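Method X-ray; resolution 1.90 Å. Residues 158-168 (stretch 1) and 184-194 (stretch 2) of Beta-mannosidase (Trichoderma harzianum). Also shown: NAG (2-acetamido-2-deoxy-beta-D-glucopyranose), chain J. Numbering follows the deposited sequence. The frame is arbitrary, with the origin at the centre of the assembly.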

# COMPACT_ATOMS: atom_id res chain seq x y z
N SER A 158 2.24 11.63 -28.03
CA SER A 158 1.08 11.49 -27.17
C SER A 158 -0.06 11.04 -28.09
O SER A 158 -0.40 11.76 -29.02
CB SER A 158 0.73 12.82 -26.53
OG SER A 158 -0.48 12.75 -25.82
N VAL A 159 -0.62 9.85 -27.85
CA VAL A 159 -1.61 9.29 -28.76
C VAL A 159 -2.98 10.00 -28.69
O VAL A 159 -3.59 10.25 -29.74
CB VAL A 159 -1.72 7.76 -28.63
CG1 VAL A 159 -2.75 7.18 -29.60
CG2 VAL A 159 -0.38 7.09 -28.91
N PRO A 160 -3.48 10.31 -27.48
CA PRO A 160 -4.70 11.07 -27.32
C PRO A 160 -4.68 12.40 -28.06
O PRO A 160 -5.66 12.79 -28.67
CB PRO A 160 -4.74 11.35 -25.83
CG PRO A 160 -4.11 10.16 -25.23
CD PRO A 160 -3.03 9.76 -26.18
N ARG A 161 -3.56 13.09 -27.97
CA ARG A 161 -3.40 14.39 -28.63
C ARG A 161 -3.46 14.25 -30.14
O ARG A 161 -4.16 15.01 -30.80
CB ARG A 161 -2.08 15.06 -28.24
CG ARG A 161 -1.86 16.40 -28.92
CD ARG A 161 -0.89 17.27 -28.15
NE ARG A 161 0.45 16.69 -28.19
CZ ARG A 161 1.38 16.85 -27.26
NH1 ARG A 161 1.17 17.54 -26.17
NH2 ARG A 161 2.55 16.27 -27.43
N ILE A 162 -2.76 13.25 -30.67
CA ILE A 162 -2.75 13.02 -32.10
C ILE A 162 -4.15 12.60 -32.60
O ILE A 162 -4.63 13.14 -33.60
CB ILE A 162 -1.65 12.02 -32.49
CG1 ILE A 162 -0.25 12.59 -32.20
CG2 ILE A 162 -1.69 11.68 -33.96
CD1 ILE A 162 0.86 11.57 -32.37
N ILE A 163 -4.81 11.65 -31.94
CA ILE A 163 -6.18 11.24 -32.36
C ILE A 163 -7.24 12.33 -32.13
O ILE A 163 -8.25 12.41 -32.87
CB ILE A 163 -6.67 9.90 -31.74
CG1 ILE A 163 -6.77 10.01 -30.20
CG2 ILE A 163 -5.77 8.77 -32.19
CD1 ILE A 163 -6.86 8.70 -29.45
N ASN A 164 -7.04 13.16 -31.11
CA ASN A 164 -7.89 14.33 -30.94
C ASN A 164 -7.71 15.30 -32.13
O ASN A 164 -8.70 15.81 -32.64
CB ASN A 164 -7.67 15.03 -29.60
CG ASN A 164 -8.14 14.19 -28.43
OD1 ASN A 164 -8.78 13.16 -28.61
ND2 ASN A 164 -7.81 14.60 -27.23
N ALA A 165 -6.47 15.50 -32.56
CA ALA A 165 -6.17 16.40 -33.69
C ALA A 165 -6.74 15.85 -35.00
O ALA A 165 -7.31 16.61 -35.78
CB ALA A 165 -4.66 16.63 -33.79
N ILE A 166 -6.62 14.54 -35.20
CA ILE A 166 -7.22 13.88 -36.37
C ILE A 166 -8.74 14.09 -36.37
O ILE A 166 -9.32 14.49 -37.40
CB ILE A 166 -6.93 12.36 -36.40
CG1 ILE A 166 -5.48 12.11 -36.77
CG2 ILE A 166 -7.86 11.65 -37.38
CD1 ILE A 166 -5.01 10.67 -36.61
N ASN A 167 -9.37 13.82 -35.24
CA ASN A 167 -10.82 13.91 -35.17
C ASN A 167 -11.37 15.36 -35.37
O ASN A 167 -12.45 15.55 -35.92
CB ASN A 167 -11.36 13.35 -33.87
CG ASN A 167 -12.83 13.62 -33.73
OD1 ASN A 167 -13.66 12.92 -34.30
ND2 ASN A 167 -13.17 14.67 -32.98
N ALA A 168 -10.64 16.34 -34.86
CA ALA A 168 -11.11 17.72 -34.84
C ALA A 168 -11.33 18.27 -36.27
O ALA A 168 -12.15 19.16 -36.46
CB ALA A 168 -10.12 18.60 -34.09
N GLU A 184 -12.62 5.45 -21.63
CA GLU A 184 -12.00 6.61 -21.04
C GLU A 184 -11.62 7.62 -22.14
O GLU A 184 -12.38 8.56 -22.34
CB GLU A 184 -10.83 6.21 -20.13
CG GLU A 184 -11.36 5.51 -18.88
CD GLU A 184 -10.28 4.90 -18.00
OE1 GLU A 184 -9.43 5.65 -17.46
OE2 GLU A 184 -10.29 3.66 -17.85
N TYR A 185 -10.49 7.45 -22.84
CA TYR A 185 -10.14 8.36 -23.96
C TYR A 185 -11.06 8.19 -25.17
O TYR A 185 -11.40 7.09 -25.53
CB TYR A 185 -8.72 8.15 -24.45
CG TYR A 185 -7.70 8.54 -23.43
CD1 TYR A 185 -7.27 9.87 -23.31
CD2 TYR A 185 -7.18 7.60 -22.55
CE1 TYR A 185 -6.33 10.24 -22.36
CE2 TYR A 185 -6.23 7.96 -21.59
CZ TYR A 185 -5.81 9.26 -21.50
OH TYR A 185 -4.87 9.57 -20.55
N PRO A 186 -11.47 9.29 -25.79
CA PRO A 186 -12.23 9.26 -27.04
C PRO A 186 -11.34 9.11 -28.25
O PRO A 186 -10.13 9.26 -28.17
CB PRO A 186 -12.83 10.66 -27.09
CG PRO A 186 -11.79 11.50 -26.40
CD PRO A 186 -11.34 10.66 -25.26
N ASN A 187 -11.97 8.85 -29.38
CA ASN A 187 -11.31 8.85 -30.68
C ASN A 187 -10.40 7.69 -31.06
O ASN A 187 -9.70 7.81 -32.04
CB ASN A 187 -10.59 10.19 -30.96
CG ASN A 187 -11.52 11.37 -30.96
OD1 ASN A 187 -12.59 11.34 -31.54
ND2 ASN A 187 -11.16 12.36 -30.23
N ARG A 188 -10.46 6.57 -30.33
CA ARG A 188 -9.58 5.43 -30.53
C ARG A 188 -9.71 4.77 -31.91
O ARG A 188 -8.83 4.10 -32.36
CB ARG A 188 -9.77 4.39 -29.43
CG ARG A 188 -11.02 3.56 -29.53
CD ARG A 188 -11.36 2.74 -28.27
NE ARG A 188 -12.76 2.30 -28.21
CZ ARG A 188 -13.21 1.19 -28.77
NH1 ARG A 188 -12.39 0.46 -29.44
NH2 ARG A 188 -14.47 0.81 -28.70
N GLN A 189 -10.84 4.99 -32.57
CA GLN A 189 -11.06 4.37 -33.87
C GLN A 189 -10.03 4.84 -34.92
O GLN A 189 -9.83 4.18 -35.95
CB GLN A 189 -12.50 4.63 -34.34
CG GLN A 189 -12.83 6.06 -34.80
CD GLN A 189 -13.29 6.97 -33.68
OE1 GLN A 189 -12.94 6.78 -32.50
NE2 GLN A 189 -14.04 8.02 -34.06
N TRP A 190 -9.39 5.98 -34.65
CA TRP A 190 -8.46 6.62 -35.61
C TRP A 190 -7.04 6.10 -35.52
O TRP A 190 -6.22 6.44 -36.35
CB TRP A 190 -8.46 8.17 -35.45
CG TRP A 190 -9.67 8.75 -36.04
CD1 TRP A 190 -10.75 9.26 -35.39
CD2 TRP A 190 -9.99 8.78 -37.43
NE1 TRP A 190 -11.72 9.64 -36.29
CE2 TRP A 190 -11.27 9.35 -37.55
CE3 TRP A 190 -9.29 8.41 -38.60
CZ2 TRP A 190 -11.88 9.54 -38.79
CZ3 TRP A 190 -9.90 8.62 -39.83
CH2 TRP A 190 -11.18 9.17 -39.92
N VAL A 191 -6.74 5.26 -34.54
CA VAL A 191 -5.35 4.81 -34.35
C VAL A 191 -5.23 3.29 -34.33
O VAL A 191 -5.95 2.62 -33.62
CB VAL A 191 -4.70 5.45 -33.12
CG1 VAL A 191 -5.52 5.21 -31.85
CG2 VAL A 191 -3.28 4.92 -32.94
N ARG A 192 -4.28 2.77 -35.09
CA ARG A 192 -3.96 1.35 -35.05
C ARG A 192 -3.04 1.06 -33.86
O ARG A 192 -1.82 0.91 -33.99
CB ARG A 192 -3.31 0.93 -36.38
CG ARG A 192 -4.18 1.19 -37.58
CD ARG A 192 -5.55 0.62 -37.42
NE ARG A 192 -5.48 -0.76 -36.94
CZ ARG A 192 -6.36 -1.35 -36.13
NH1 ARG A 192 -7.43 -0.71 -35.67
NH2 ARG A 192 -6.17 -2.62 -35.77
N LYS A 193 -3.70 0.98 -32.69
CA LYS A 193 -3.09 0.76 -31.37
C LYS A 193 -4.11 -0.08 -30.63
O LYS A 193 -5.35 -0.01 -30.87
CB LYS A 193 -2.78 2.10 -30.64
CG LYS A 193 -2.15 1.98 -29.24
CD LYS A 193 -1.55 3.30 -28.76
CE LYS A 193 -1.05 3.30 -27.30
NZ LYS A 193 -0.54 1.98 -26.84
N GLU A 194 -3.60 -0.88 -29.72
CA GLU A 194 -4.37 -1.82 -28.92
C GLU A 194 -5.46 -1.01 -28.28
O GLU A 194 -5.23 -0.07 -27.57
CB GLU A 194 -3.43 -2.50 -27.90
CG GLU A 194 -4.07 -3.29 -26.78
CD GLU A 194 -3.09 -4.09 -25.91
OE1 GLU A 194 -2.41 -3.47 -25.12
OE2 GLU A 194 -3.01 -5.29 -26.00
C1 NAG J . -14.53 15.15 -32.85
C2 NAG J . -14.99 15.64 -31.48
C3 NAG J . -16.34 16.33 -31.48
C4 NAG J . -16.48 17.36 -32.61
C5 NAG J . -15.93 16.82 -33.93
C6 NAG J . -15.92 17.90 -35.01
C7 NAG J . -14.20 14.45 -29.53
C8 NAG J . -14.43 13.25 -28.66
N2 NAG J . -15.05 14.53 -30.56
O3 NAG J . -16.45 16.97 -30.23
O4 NAG J . -17.86 17.61 -32.78
O5 NAG J . -14.62 16.25 -33.75
O6 NAG J . -14.61 18.17 -35.49
O7 NAG J . -13.29 15.25 -29.28
O HOH W 1 -8.31 10.87 -26.80
O HOH W 2 -14.32 10.70 -35.96

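Stretch 1 is a helix that begins at Val 159, with Ser 158 in the N-cap position just before it. Its backbone follows the regular i to i+4 pattern, as in Ile 163 N to Val 159 O at 2.9 Å and Asn 167 N to Ile 163 O at 3.0 Å. Pro 160 suits the first turn, where a missing amide hydrogen costs no helical bond. Stretch 2 is loop or turn, apart from a short 3-10 segment at 188-190. Here the backbone tightens, and Trp 190 N donates to Asn 187 O at 3.2 Å. Asn 187 precedes this turn with positive phi (75°), a conformation asparagine tolerates better than most residues. The two stretches come near at Ile 163 and Asn 187, whose CA atoms lie 5.9 Å apart.

The helix turns Val 159, Pro 160, Ile 163, Ile 166 and Asn 167 toward the loop, a spacing of three and four residues that gathers them on one side. Ile 163 is the centre of the apolar contact and has the largest covered area. Its CG2 meets Val 191 CG1 at 3.6 Å, while its CD1 reaches Pro 186 O at 3.6 Å, so the branched side chain fills space against both side chain and backbone. Val 159 extends this packing, with CG1 4.1 Å from Val 191 CG2 and CG2 4.0 Å from Lys 193 CD, a contact with the aliphatic part of the lysine; Lys 193 NZ is hydrogen-bonded elsewhere in the structure.

Two aromatic rings receive aliphatic groups over a face. Pro 160 CG sits 3.6 Å from Tyr 185 CE1, and Ile 166 CG2 sits 3.6 Å from Trp 190 CD2. Both are CH-pi contacts, in which weakly polarised C-H groups meet the electron-rich ring.

Asparagines supply much of the polar part, since the side-chain amide carries both a donor, ND2, and an acceptor, OD1. Asn 187 ND2 donates to Asn 164 OD1 at 3.0 Å with an angle of 154°, the one direct hydrogen bond between the stretches. Water 1 adds a bridge, donating to the same Asn 164 OD1 at 3.0 Å and to Pro 186 O at 2.8 Å. Water 2 links the stretches again: it donates to Asn 167 OD1 at 2.8 Å and accepts from Trp 190 NE1 at 2.8 Å, satisfying the indole N-H without a direct bond.

Asn 167 also carries the glycan, through a covalent bond from its ND2 to NAG C1 of 1.4 Å. The sugar reaches across to stretch 2, where its C8 methyl lies 3.4 Å from Pro 186 CB.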